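Enoyl-CoA hydratase carB homologue (Streptomyces cattleya, PDB 5O34) is a crotonase-family lyase of thienamycin biosynthesis, a CarB homologue that probably acts as a carboxymethylproline synthase. Local coordinates at the interface of chains A and B. Numbering follows the deposited sequence. Chains: chain A/B, Enoyl-CoA hydratase carB homologue.

The interface of chains A and B. Residues chain A 197, 200-201; chain B 162-164, 218, 220-221.
B:His221 presents its imidazole to one side of helix 196-205 of chain A, where A:Thr197 and, one turn on, the neighbouring A:Gln200 and A:Arg201 meet it. Both chains belong to the crotonase (enoyl-CoA hydratase/isomerase) family, commonly trimeric; with three copies in the deposited assembly, this patch is plausibly part of a trimer contact. The imidazole lies between two carbons: the methyl CG2 of A:Thr197 sits over the centre of one face, 3.9 Å from the centroid, in a CH-pi contact, and CA of B:Tyr163 backs the opposite face. At the ring edge, NE2 of B:His221 donates to the amide oxygen OE1 of A:Gln200 at 2.8 Å. The acceptor lies in the imidazole plane, but the donor stands 36° out of the amide plane and misses the lone pair; the bond is somewhat bent. Beyond CG the A:Gln200 chain runs extended, carrying its amide past the backbone of B:Asp162; CD of A:Gln200 lies 3.9 Å from CA of B:Asp162. On A:Thr197, OG1 lies beside the backbone N (chi1 -58°) and CG2 anti to it, which turns the methyl to the imidazole while the hydroxyl OG1 donates to the carbonyl O of B:Gly218 at 2.7 Å, in the carbonyl plane on a lone pair. A:Arg201 contributes its aliphatic stem, CG lying 3.6 Å from CD2 of B:His221, with its guanidinium nearly perpendicular to the ring (86°). Behind the histidine, B:Tyr163 supports its CB with a ring face.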
loop_
_atom_site.group_PDB
_atom_site.type_symbol
_atom_site.label_atom_id
_atom_site.label_comp_id
_atom_site.label_asym_id
_atom_site.label_seq_id
_atom_site.Cartn_x
_atom_site.Cartn_y
_atom_site.Cartn_z
ATOM N N THR A 197 2.173 -2.998 -7.164
ATOM C CA THR A 197 1.804 -3.105 -8.580
ATOM C C THR A 197 2.485 -2.011 -9.424
ATOM O O THR A 197 3.132 -2.336 -10.427
ATOM C CB THR A 197 0.269 -3.089 -8.703
ATOM O OG1 THR A 197 -0.244 -4.166 -7.939
ATOM C CG2 THR A 197 -0.224 -3.214 -10.130
ATOM N N GLN A 200 6.296 -2.490 -9.456
ATOM C CA GLN A 200 6.626 -3.594 -10.365
ATOM C C GLN A 200 6.500 -3.202 -11.816
ATOM O O GLN A 200 7.363 -3.559 -12.614
ATOM C CB GLN A 200 5.773 -4.812 -10.055
ATOM C CG GLN A 200 6.234 -5.549 -8.801
ATOM C CD GLN A 200 5.191 -6.479 -8.218
ATOM O OE1 GLN A 200 3.974 -6.341 -8.419
ATOM N NE2 GLN A 200 5.641 -7.417 -7.424
ATOM N N ARG A 201 5.461 -2.427 -12.151
ATOM C CA ARG A 201 5.247 -1.932 -13.506
ATOM C C ARG A 201 6.414 -0.995 -13.888
ATOM O O ARG A 201 6.982 -1.143 -14.968
ATOM C CB ARG A 201 3.910 -1.184 -13.605
ATOM C CG ARG A 201 2.665 -2.058 -13.598
ATOM C CD ARG A 201 1.395 -1.216 -13.583
ATOM N NE ARG A 201 1.308 -0.330 -14.754
ATOM C CZ ARG A 201 0.688 0.851 -14.771
ATOM N NH1 ARG A 201 0.082 1.308 -13.682
ATOM N NH2 ARG A 201 0.676 1.584 -15.878
ATOM N N ASP B 162 5.598 -11.141 -10.229
ATOM C CA ASP B 162 5.922 -9.719 -10.293
ATOM C C ASP B 162 5.078 -8.960 -11.266
ATOM O O ASP B 162 5.053 -7.736 -11.205
ATOM C CB ASP B 162 7.381 -9.517 -10.705
ATOM C CG ASP B 162 8.350 -10.336 -9.913
ATOM O OD1 ASP B 162 8.535 -10.041 -8.710
ATOM O OD2 ASP B 162 8.905 -11.282 -10.480
ATOM N N TYR B 163 4.458 -9.654 -12.222
ATOM C CA TYR B 163 3.693 -8.974 -13.247
ATOM C C TYR B 163 2.522 -9.819 -13.695
ATOM O O TYR B 163 2.714 -10.851 -14.331
ATOM C CB TYR B 163 4.605 -8.606 -14.424
ATOM C CG TYR B 163 4.071 -7.472 -15.267
ATOM C CD1 TYR B 163 4.590 -6.188 -15.150
ATOM C CD2 TYR B 163 3.039 -7.681 -16.184
ATOM C CE1 TYR B 163 4.108 -5.139 -15.928
ATOM C CE2 TYR B 163 2.537 -6.635 -16.955
ATOM C CZ TYR B 163 3.093 -5.369 -16.840
ATOM O OH TYR B 163 2.631 -4.336 -17.618
ATOM N N ARG B 164 1.304 -9.375 -13.371
ATOM C CA ARG B 164 0.103 -10.100 -13.743
ATOM C C ARG B 164 -0.564 -9.429 -14.910
ATOM O O ARG B 164 -1.048 -8.305 -14.797
ATOM C CB ARG B 164 -0.866 -10.220 -12.568
ATOM C CG ARG B 164 -0.401 -11.186 -11.516
ATOM C CD ARG B 164 -1.303 -11.151 -10.299
ATOM N NE ARG B 164 -1.433 -9.825 -9.709
ATOM C CZ ARG B 164 -0.568 -9.259 -8.878
ATOM N NH1 ARG B 164 0.559 -9.885 -8.553
ATOM N NH2 ARG B 164 -0.813 -8.061 -8.375
ATOM N N GLY B 218 -5.372 -2.670 -8.802
ATOM C CA GLY B 218 -3.993 -3.138 -8.686
ATOM C C GLY B 218 -3.806 -4.649 -8.624
ATOM O O GLY B 218 -2.706 -5.122 -8.337
ATOM N N LEU B 220 -4.332 -6.574 -11.262
ATOM C CA LEU B 220 -3.751 -6.832 -12.567
ATOM C C LEU B 220 -2.838 -5.657 -12.887
ATOM O O LEU B 220 -3.206 -4.507 -12.643
ATOM C CB LEU B 220 -4.827 -6.972 -13.649
ATOM C CG LEU B 220 -5.577 -8.295 -13.732
ATOM C CD1 LEU B 220 -6.563 -8.268 -14.890
ATOM C CD2 LEU B 220 -4.622 -9.493 -13.871
ATOM N N HIS B 221 -1.645 -5.946 -13.402
ATOM C CA HIS B 221 -0.669 -4.932 -13.797
ATOM C C HIS B 221 -1.045 -4.304 -15.126
ATOM O O HIS B 221 -0.730 -3.138 -15.357
ATOM C CB HIS B 221 0.732 -5.548 -13.918
ATOM C CG HIS B 221 1.360 -5.863 -12.600
ATOM N ND1 HIS B 221 0.863 -6.864 -11.783
ATOM C CD2 HIS B 221 2.440 -5.314 -12.006
ATOM C CE1 HIS B 221 1.637 -6.875 -10.713
ATOM N NE2 HIS B 221 2.604 -5.965 -10.804
#